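Local coordinates for protein aspartokinase (Synechocystis, PDB 3L76) that probably catalyses the ATP-dependent phosphorylation of the beta-carboxyl group of aspartate, opening the pathways to lysine and threonine, and binds both of these amino acids, at residues 445-450 with 495-500; 464-469 with 503-508; 11-16 with 41-46; 17-22 with 79-84. All coordinates share one frame; numbering follows the deposited sequence.

Contact 1: 445-450 with 495-500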
# COMPACT_ATOMS: atom_id res chain seq x y z
N ALA A 445 -2.28 -40.61 1.62
CA ALA A 445 -2.23 -41.91 0.97
C ALA A 445 -0.88 -42.59 1.18
O ALA A 445 0.17 -41.96 1.09
CB ALA A 445 -2.52 -41.77 -0.52
N GLN A 446 -0.90 -43.89 1.45
CA GLN A 446 0.34 -44.63 1.56
C GLN A 446 0.79 -45.10 0.19
O GLN A 446 -0.00 -45.59 -0.60
CB GLN A 446 0.17 -45.82 2.49
CG GLN A 446 1.36 -46.75 2.55
CD GLN A 446 1.01 -48.07 3.20
OE1 GLN A 446 1.45 -48.38 4.30
NE2 GLN A 446 0.17 -48.85 2.53
N ILE A 447 2.07 -44.93 -0.10
CA ILE A 447 2.63 -45.45 -1.33
C ILE A 447 3.94 -46.15 -1.01
O ILE A 447 4.84 -45.56 -0.43
CB ILE A 447 2.90 -44.35 -2.38
CG1 ILE A 447 1.63 -43.55 -2.65
CG2 ILE A 447 3.44 -44.96 -3.67
CD1 ILE A 447 1.82 -42.49 -3.70
N ALA A 448 4.03 -47.42 -1.38
CA ALA A 448 5.23 -48.17 -1.11
C ALA A 448 5.88 -48.59 -2.40
O ALA A 448 5.21 -48.97 -3.36
CB ALA A 448 4.94 -49.39 -0.26
N ILE A 449 7.19 -48.50 -2.42
CA ILE A 449 7.92 -49.01 -3.54
C ILE A 449 8.73 -50.25 -3.11
O ILE A 449 9.70 -50.16 -2.37
CB ILE A 449 8.66 -47.87 -4.30
CG1 ILE A 449 10.05 -48.28 -4.71
CG2 ILE A 449 8.64 -46.55 -3.52
CD1 ILE A 449 10.05 -49.23 -5.88
N ARG A 450 8.25 -51.41 -3.55
CA ARG A 450 8.85 -52.70 -3.18
C ARG A 450 10.21 -52.91 -3.86
O ARG A 450 10.37 -52.63 -5.04
CB ARG A 450 7.92 -53.86 -3.58
CG ARG A 450 6.53 -53.90 -2.95
CD ARG A 450 6.54 -54.49 -1.57
NE ARG A 450 5.19 -54.70 -1.06
CZ ARG A 450 4.93 -55.05 0.20
NH1 ARG A 450 5.93 -55.23 1.05
NH2 ARG A 450 3.68 -55.23 0.61
N PHE A 495 6.13 -44.39 1.86
CA PHE A 495 6.04 -42.96 2.12
C PHE A 495 4.61 -42.50 1.97
O PHE A 495 3.80 -43.22 1.42
CB PHE A 495 6.97 -42.16 1.20
CG PHE A 495 6.56 -42.18 -0.25
CD1 PHE A 495 6.98 -43.21 -1.08
CD2 PHE A 495 5.78 -41.17 -0.79
CE1 PHE A 495 6.61 -43.24 -2.43
CE2 PHE A 495 5.40 -41.20 -2.13
CZ PHE A 495 5.82 -42.23 -2.95
N MET A 496 4.30 -41.32 2.48
CA MET A 496 2.94 -40.82 2.40
C MET A 496 2.87 -39.45 1.75
O MET A 496 3.75 -38.61 1.94
CB MET A 496 2.28 -40.79 3.78
CG MET A 496 1.97 -42.17 4.32
SD MET A 496 1.64 -42.13 6.07
CE MET A 496 3.17 -42.75 6.74
N VAL A 497 1.82 -39.26 0.95
CA VAL A 497 1.53 -37.99 0.31
C VAL A 497 0.04 -37.72 0.38
O VAL A 497 -0.75 -38.62 0.66
CB VAL A 497 1.98 -37.95 -1.16
CG1 VAL A 497 3.50 -38.02 -1.26
CG2 VAL A 497 1.32 -39.07 -1.95
N ALA A 498 -0.33 -36.47 0.13
CA ALA A 498 -1.73 -36.09 0.03
C ALA A 498 -2.40 -36.92 -1.06
O ALA A 498 -1.83 -37.09 -2.14
CB ALA A 498 -1.83 -34.59 -0.28
N GLU A 499 -3.59 -37.45 -0.78
CA GLU A 499 -4.34 -38.24 -1.76
C GLU A 499 -4.43 -37.57 -3.14
O GLU A 499 -4.46 -38.25 -4.16
CB GLU A 499 -5.74 -38.54 -1.24
CG GLU A 499 -5.76 -39.32 0.05
CD GLU A 499 -7.13 -39.89 0.38
OE1 GLU A 499 -8.08 -39.67 -0.40
OE2 GLU A 499 -7.26 -40.57 1.43
N GLY A 500 -4.48 -36.24 -3.16
CA GLY A 500 -4.44 -35.50 -4.41
C GLY A 500 -3.21 -35.77 -5.25
O GLY A 500 -3.26 -35.70 -6.47

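Contact 2: 464-469 with 503-508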
# COMPACT_ATOMS: atom_id res chain seq x y z
N THR A 464 13.90 -37.35 -5.39
CA THR A 464 14.21 -36.18 -6.21
C THR A 464 13.16 -36.02 -7.30
O THR A 464 12.71 -34.92 -7.59
CB THR A 464 15.59 -36.27 -6.87
OG1 THR A 464 16.60 -36.15 -5.87
CG2 THR A 464 15.79 -35.14 -7.88
N ALA A 465 12.77 -37.15 -7.89
CA ALA A 465 11.77 -37.19 -8.94
C ALA A 465 10.44 -36.60 -8.49
O ALA A 465 9.85 -35.77 -9.19
CB ALA A 465 11.58 -38.61 -9.43
N LEU A 466 9.96 -37.03 -7.33
CA LEU A 466 8.73 -36.50 -6.77
C LEU A 466 8.84 -35.00 -6.45
O LEU A 466 7.89 -34.25 -6.61
CB LEU A 466 8.35 -37.25 -5.50
CG LEU A 466 7.93 -38.72 -5.60
CD1 LEU A 466 7.79 -39.36 -4.21
CD2 LEU A 466 6.65 -38.83 -6.39
N ALA A 467 10.01 -34.59 -5.99
CA ALA A 467 10.19 -33.22 -5.56
C ALA A 467 10.28 -32.27 -6.75
O ALA A 467 9.90 -31.11 -6.67
CB ALA A 467 11.43 -33.09 -4.69
N GLU A 468 10.78 -32.77 -7.87
CA GLU A 468 10.89 -31.94 -9.06
C GLU A 468 9.51 -31.67 -9.64
O GLU A 468 9.34 -30.76 -10.45
CB GLU A 468 11.82 -32.59 -10.08
CG GLU A 468 13.30 -32.37 -9.78
CD GLU A 468 14.21 -33.19 -10.68
OE1 GLU A 468 13.73 -34.13 -11.33
OE2 GLU A 468 15.42 -32.89 -10.72
N ALA A 469 8.53 -32.45 -9.21
CA ALA A 469 7.14 -32.26 -9.62
C ALA A 469 6.36 -31.52 -8.54
O ALA A 469 5.14 -31.45 -8.57
CB ALA A 469 6.47 -33.63 -9.91
N SER A 503 -1.92 -40.26 -7.47
CA SER A 503 -1.79 -40.70 -8.85
C SER A 503 -0.54 -40.18 -9.53
O SER A 503 0.21 -40.95 -10.11
CB SER A 503 -3.03 -40.29 -9.64
OG SER A 503 -4.18 -40.95 -9.13
N GLN A 504 -0.31 -38.87 -9.47
CA GLN A 504 0.87 -38.30 -10.11
C GLN A 504 2.15 -38.91 -9.54
O GLN A 504 3.09 -39.20 -10.27
CB GLN A 504 0.89 -36.79 -9.99
CG GLN A 504 1.92 -36.13 -10.90
CD GLN A 504 2.16 -34.66 -10.56
OE1 GLN A 504 1.53 -34.10 -9.66
NE2 GLN A 504 3.09 -34.04 -11.26
N ALA A 505 2.17 -39.13 -8.23
CA ALA A 505 3.32 -39.77 -7.60
C ALA A 505 3.59 -41.16 -8.19
O ALA A 505 4.70 -41.46 -8.60
CB ALA A 505 3.12 -39.85 -6.10
N GLU A 506 2.56 -41.99 -8.22
CA GLU A 506 2.68 -43.33 -8.79
C GLU A 506 3.18 -43.24 -10.23
O GLU A 506 4.09 -43.96 -10.65
CB GLU A 506 1.34 -44.04 -8.73
CG GLU A 506 1.32 -45.39 -9.40
CD GLU A 506 -0.03 -46.08 -9.28
OE1 GLU A 506 -0.04 -47.32 -9.12
OE2 GLU A 506 -1.07 -45.40 -9.35
N ALA A 507 2.58 -42.33 -10.97
CA ALA A 507 2.91 -42.12 -12.37
C ALA A 507 4.35 -41.68 -12.59
O ALA A 507 4.95 -42.01 -13.61
CB ALA A 507 1.96 -41.11 -12.98
N ILE A 508 4.90 -40.92 -11.65
CA ILE A 508 6.29 -40.47 -11.73
C ILE A 508 7.27 -41.62 -11.46
O ILE A 508 8.28 -41.77 -12.14
CB ILE A 508 6.55 -39.32 -10.75
CG1 ILE A 508 5.66 -38.13 -11.09
CG2 ILE A 508 8.04 -38.92 -10.75
CD1 ILE A 508 5.54 -37.11 -9.98

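Contact 3: 11-16 with 41-46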
# COMPACT_ATOMS: atom_id res chain seq x y z
N THR A 11 -8.19 -11.53 12.23
CA THR A 11 -9.51 -11.52 12.86
C THR A 11 -9.58 -10.60 14.06
O THR A 11 -10.60 -9.94 14.29
CB THR A 11 -9.93 -12.93 13.30
OG1 THR A 11 -8.93 -13.46 14.19
CG2 THR A 11 -10.07 -13.84 12.09
N SER A 12 -8.50 -10.55 14.83
CA SER A 12 -8.43 -9.71 16.02
C SER A 12 -8.57 -8.24 15.65
O SER A 12 -8.70 -7.38 16.52
CB SER A 12 -7.11 -9.95 16.76
OG SER A 12 -6.89 -11.33 16.97
N VAL A 13 -8.55 -7.96 14.36
CA VAL A 13 -8.47 -6.59 13.84
C VAL A 13 -9.39 -6.42 12.63
O VAL A 13 -9.27 -5.46 11.86
CB VAL A 13 -6.98 -6.25 13.51
CG1 VAL A 13 -6.85 -5.20 12.41
CG2 VAL A 13 -6.26 -5.80 14.77
N GLY A 14 -10.33 -7.34 12.47
CA GLY A 14 -11.18 -7.36 11.29
C GLY A 14 -12.15 -6.19 11.18
O GLY A 14 -12.54 -5.81 10.08
N THR A 15 -12.54 -5.65 12.33
CA THR A 15 -13.51 -4.56 12.36
C THR A 15 -12.97 -3.39 13.16
O THR A 15 -12.10 -3.57 14.01
CB THR A 15 -14.85 -4.98 12.99
OG1 THR A 15 -14.69 -5.08 14.41
CG2 THR A 15 -15.33 -6.30 12.42
N VAL A 16 -13.50 -2.21 12.89
CA VAL A 16 -13.06 -1.01 13.58
C VAL A 16 -13.30 -1.15 15.07
O VAL A 16 -12.48 -0.73 15.89
CB VAL A 16 -13.80 0.23 13.05
CG1 VAL A 16 -15.25 -0.11 12.73
CG2 VAL A 16 -13.70 1.38 14.05
N SER A 41 -1.38 -7.76 11.84
CA SER A 41 -1.61 -8.34 10.53
C SER A 41 -2.56 -7.47 9.74
O SER A 41 -3.27 -6.65 10.32
CB SER A 41 -2.20 -9.75 10.66
OG SER A 41 -1.29 -10.61 11.31
N ALA A 42 -2.59 -7.63 8.42
CA ALA A 42 -3.63 -7.00 7.62
C ALA A 42 -4.99 -7.33 8.21
O ALA A 42 -5.14 -8.35 8.90
CB ALA A 42 -3.53 -7.46 6.17
N MET A 43 -5.99 -6.50 7.93
CA MET A 43 -7.25 -6.51 8.68
C MET A 43 -8.07 -7.81 8.75
O MET A 43 -8.54 -8.18 9.82
CB MET A 43 -8.15 -5.36 8.26
CG MET A 43 -7.65 -4.03 8.78
SD MET A 43 -8.92 -2.76 8.75
CE MET A 43 -10.14 -3.45 9.86
N GLY A 44 -8.29 -8.49 7.64
CA GLY A 44 -9.13 -9.67 7.71
C GLY A 44 -8.94 -10.55 6.51
O GLY A 44 -7.82 -10.88 6.15
N LYS A 45 -10.05 -10.93 5.88
CA LYS A 45 -9.96 -11.57 4.59
C LYS A 45 -9.48 -10.51 3.59
O LYS A 45 -9.47 -10.73 2.39
CB LYS A 45 -11.31 -12.15 4.17
CG LYS A 45 -11.57 -13.59 4.65
CD LYS A 45 -11.99 -13.67 6.12
CE LYS A 45 -10.80 -13.80 7.07
NZ LYS A 45 -9.99 -15.04 6.84
N SER A 46 -9.06 -9.36 4.13
CA SER A 46 -8.56 -8.25 3.33
C SER A 46 -7.35 -8.63 2.48
O SER A 46 -7.13 -8.07 1.41
CB SER A 46 -8.21 -7.06 4.23
OG SER A 46 -7.16 -7.38 5.13

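Contact 4: 17-22 with 79-84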
# COMPACT_ATOMS: atom_id res chain seq x y z
N GLU A 17 -14.43 -1.77 15.42
CA GLU A 17 -14.78 -1.98 16.82
C GLU A 17 -13.71 -2.80 17.52
O GLU A 17 -13.25 -2.44 18.61
CB GLU A 17 -16.13 -2.69 16.92
CG GLU A 17 -16.62 -2.87 18.33
CD GLU A 17 -17.87 -3.74 18.40
OE1 GLU A 17 -18.51 -3.78 19.47
OE2 GLU A 17 -18.21 -4.38 17.38
N ARG A 18 -13.32 -3.90 16.90
CA ARG A 18 -12.29 -4.78 17.46
C ARG A 18 -10.95 -4.06 17.58
O ARG A 18 -10.23 -4.23 18.56
CB ARG A 18 -12.17 -6.07 16.65
CG ARG A 18 -13.27 -7.08 16.95
CD ARG A 18 -13.23 -8.29 16.04
NE ARG A 18 -14.38 -9.16 16.32
CZ ARG A 18 -14.67 -10.27 15.64
NH1 ARG A 18 -13.90 -10.67 14.63
NH2 ARG A 18 -15.74 -10.98 15.98
N ILE A 19 -10.61 -3.25 16.58
CA ILE A 19 -9.40 -2.45 16.63
C ILE A 19 -9.38 -1.56 17.87
O ILE A 19 -8.33 -1.38 18.49
CB ILE A 19 -9.25 -1.59 15.36
CG1 ILE A 19 -8.83 -2.47 14.19
CG2 ILE A 19 -8.23 -0.48 15.57
CD1 ILE A 19 -8.62 -1.72 12.90
N GLN A 20 -10.54 -1.04 18.24
CA GLN A 20 -10.63 -0.18 19.41
C GLN A 20 -10.43 -0.97 20.70
O GLN A 20 -9.89 -0.45 21.69
CB GLN A 20 -11.99 0.52 19.43
CG GLN A 20 -12.26 1.38 18.21
CD GLN A 20 -13.62 2.04 18.26
OE1 GLN A 20 -14.65 1.36 18.40
NE2 GLN A 20 -13.64 3.37 18.16
N ALA A 21 -10.85 -2.23 20.69
CA ALA A 21 -10.68 -3.11 21.84
C ALA A 21 -9.22 -3.44 22.14
O ALA A 21 -8.77 -3.37 23.29
CB ALA A 21 -11.47 -4.38 21.65
N VAL A 22 -8.47 -3.82 21.11
CA VAL A 22 -7.06 -4.15 21.32
C VAL A 22 -6.34 -2.91 21.80
O VAL A 22 -5.57 -2.96 22.76
CB VAL A 22 -6.39 -4.74 20.05
CG1 VAL A 22 -7.25 -4.52 18.82
CG2 VAL A 22 -4.98 -4.16 19.86
N ALA A 79 -1.57 2.07 10.91
CA ALA A 79 -2.05 3.45 10.91
C ALA A 79 -3.32 3.53 11.74
O ALA A 79 -3.42 4.33 12.67
CB ALA A 79 -2.29 3.94 9.47
N LEU A 80 -4.29 2.68 11.43
CA LEU A 80 -5.55 2.67 12.17
C LEU A 80 -5.31 2.50 13.65
O LEU A 80 -5.75 3.31 14.47
CB LEU A 80 -6.50 1.60 11.63
CG LEU A 80 -7.35 2.13 10.46
CD1 LEU A 80 -8.02 3.44 10.84
CD2 LEU A 80 -6.50 2.34 9.23
N LEU A 81 -4.60 1.43 14.00
CA LEU A 81 -4.37 1.09 15.40
C LEU A 81 -3.71 2.20 16.21
O LEU A 81 -4.08 2.45 17.36
CB LEU A 81 -3.55 -0.19 15.51
CG LEU A 81 -3.28 -0.64 16.96
CD1 LEU A 81 -4.58 -0.93 17.68
CD2 LEU A 81 -2.35 -1.84 17.01
N SER A 82 -2.71 2.86 15.62
CA SER A 82 -1.97 3.89 16.34
C SER A 82 -2.82 5.15 16.51
O SER A 82 -2.65 5.88 17.49
CB SER A 82 -0.61 4.18 15.69
OG SER A 82 -0.71 5.15 14.67
N LEU A 83 -3.75 5.39 15.58
CA LEU A 83 -4.74 6.45 15.71
C LEU A 83 -5.70 6.14 16.84
O LEU A 83 -6.02 7.01 17.66
CB LEU A 83 -5.53 6.61 14.42
CG LEU A 83 -4.84 7.36 13.28
CD1 LEU A 83 -5.72 7.36 12.05
CD2 LEU A 83 -4.49 8.78 13.72
N ALA A 84 -6.16 4.90 16.87
CA ALA A 84 -7.07 4.41 17.90
C ALA A 84 -6.46 4.52 19.29
O ALA A 84 -7.16 4.81 20.26
CB ALA A 84 -7.47 2.98 17.61

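Contact 1: 445-450 with 495-500
Ile447 and Phe495 face each other across two antiparallel strands of an ACT domain, and Ala445 and Val497 make the next hydrogen-bonded pair. Each pair exchanges two backbone bonds. Ala445 N donates to Val497 O at 2.7 Å and Ile447 N to Phe495 O at 2.9 Å; Val497 N and Phe495 N return bonds to Ala445 O and Ile447 O. Between them lies the non-hydrogen-bonded pair Gln446 and Met496, where Met496 CA makes a CA-H...O contact of 3.3 Å with Ala445 O.

The apolar contacts gather on the face that carries Ile447, Phe495 and Val497. Phe495 CG stands between the backbone N and the carbonyl carbon (chi1 67°), and the ring presents one face to Ile447. Ile447 CB lies over that face, toward the rim and 4.0 Å from the centroid, a CH-pi contact. Ile449 CG2 approaches the ring edge, 4.0 Å from Phe495 CE1. Ile447 CD1 extends to Val497 CG2 at 3.9 Å, beta-branched residues being well suited to strands. An alanine in place of Phe495 would keep the backbone bonds but would probably open a gap beside Ile447 CB and leave Phe463 without its edge-to-face partner.

The chemistry is thus divided: the main-chain groups of the two hydrogen-bonded pairs satisfy one another across the strands, while uncharged side chains make this face fit to be buried under helix 499-512.

Contact 2: 464-469 with 503-508
Ala465 and Leu466 of one helix, with Ala469 just past its end, pack against Ala505 and Ile508 of another in an apolar contact within an ACT domain, whose beta-alpha-beta-beta-alpha-beta fold lays both helices on one side of an antiparallel sheet. Helix 464-468 and helix 503-508 run in broadly opposed directions, at 132°, and their axes approach to 9.9 Å. Small residues at three of the meeting points allow the longer branches of Leu466 and Ile508 to bridge the helices.

Ile508 divides its two branches between different partners. CG2, anti to the backbone N, touches Ala465 CB at 3.8 Å. CG1 takes the place beside that N (chi1 -61°), and from it CD1 extends to Ala469 CB at 3.6 Å and, more loosely, to Leu466 CD2 at 4.1 Å. Leu466 in turn lays CD2 on the neighbouring backbone: it lies 3.7 Å from Ala505 CA as well as from Ala505 CB, an approach close to the main chain, which the small side chain of alanine permits. At the more exposed side the extended chain of Gln504 brings NE2 to 3.7 Å from Ala469 CB, a van der Waals touch by a side chain whose polar end suits the surface.

An alanine in place of Ile508 would probably leave a gap facing Ala465 CB and Ala469 CB, and Leu466 CD2 with one neighbour fewer.

Around this pairing, Ile471, in the loop after helix 458-468, touches both Gln504 and Ile508, while Glu506, on another side of helix 499-512, lies against Ile521 and Val523 of strand 520-533.

Contact 3: 11-16 with 41-46
Met43 lays its side chain against Val13 and Gly14, joining the loop after strand 35-40 to the loop after strand 3-8 in the amino acid kinase domain. Segment 11-16 begins within the KFGGTS signature of aspartokinases. Met43 CB starts 3.8 Å from Val13 O. CG, set beside the backbone N of its own residue (chi1 -73°), meets Val13 CG1 at 3.9 Å, the two side chains crossing at about a right angle. SD passes the same carbonyl oxygen, 4.1 Å from Val13 O. The chain then bends (chi3 62°), and the methyl CE comes to rest near two carbonyl oxygens, those of Val13 and Gly14, with Ile19 of helix 16-31 as a further apolar neighbour. A long, flexible methionine suits this place because it can follow the curve of the opposing loop.

The backbones also meet: Gly14 CA makes a CA-H...O contact of 3.1 Å with Met43 O. Hydrogen bonds hold each loop separately. Gly44 N donates almost straight to Ser46 OG at 3.0 Å, tying the loop to the first turn of helix 46-57. Thr15, at the N-cap of helix 16-31, uses OG1 to cap Arg18 N, a role common for threonine. Ser41 OG bonds to Ser155 and Lys7, which anchor the start of the second loop.

The two segments are therefore joined by dispersion and a weak CA-H...O contact, whereas the hydrogen bonds named run within a segment, to its following helix or to other parts of the domain, an arrangement in which the Met43 side chain supplies much of the fit.

Contact 4: 17-22 with 79-84
Leu80, Leu81 and Ala84 receive Ile19 and Val22 where two helices of the amino acid kinase fold, an alpha/beta/alpha sandwich, pack at 57° with their axes 9.1 Å apart. Leu80 comes first: its CB lies 4.1 Å from Ile19 CD1, while its side chain also packs on Ile57 of the second subunit. Leu81 follows with CG anti to the backbone N (chi1 -179°). From there CD1 touches Val22 CG2 at 3.9 Å, the side chains crossing at about a right angle, and also lies 3.9 Å from Ile19 O. The same leucine packs on Val38 and Val40 of strand 35-40, filling the space between helix and sheet as a branched apolar residue can. Ser82 turns to other partners: its OG bonds to Ser94 and to Glu65 of the second subunit, and Leu83 packs on that same glutamate. One turn beyond Leu80, Ala84 meets the other helix with its single methyl, which also packs on Ala23, small residues suiting a close approach. Ile19 suits the interface because its branches part: CD1 goes to Leu80, whereas Ile19 CG2 ends 4.1 Å from Ala84 CB.

How the contacts relate
The four contacts form two touching pairs in different parts of the chain. Contacts 1 and 2, with centres about 11 Å apart, belong to one ACT domain: Phe495 CE2 meets Leu466 CD1 at 3.7 Å and Ile447 CD1 meets Ala505 CB at 3.8 Å, so the sheet and its helices share one apolar core. The side chains of Val497 and Leu466 each lie about 7 Å from a bound lysine, and that of Ile449 about 8 Å from a bound threonine. Contacts 3 and 4, also about 11 Å between centres, join in the kinase domain, where Met43 CE meets Ile19 CD1 at 3.8 Å. Contacts 1 and 3 remain about 22 Å apart at their nearest atoms.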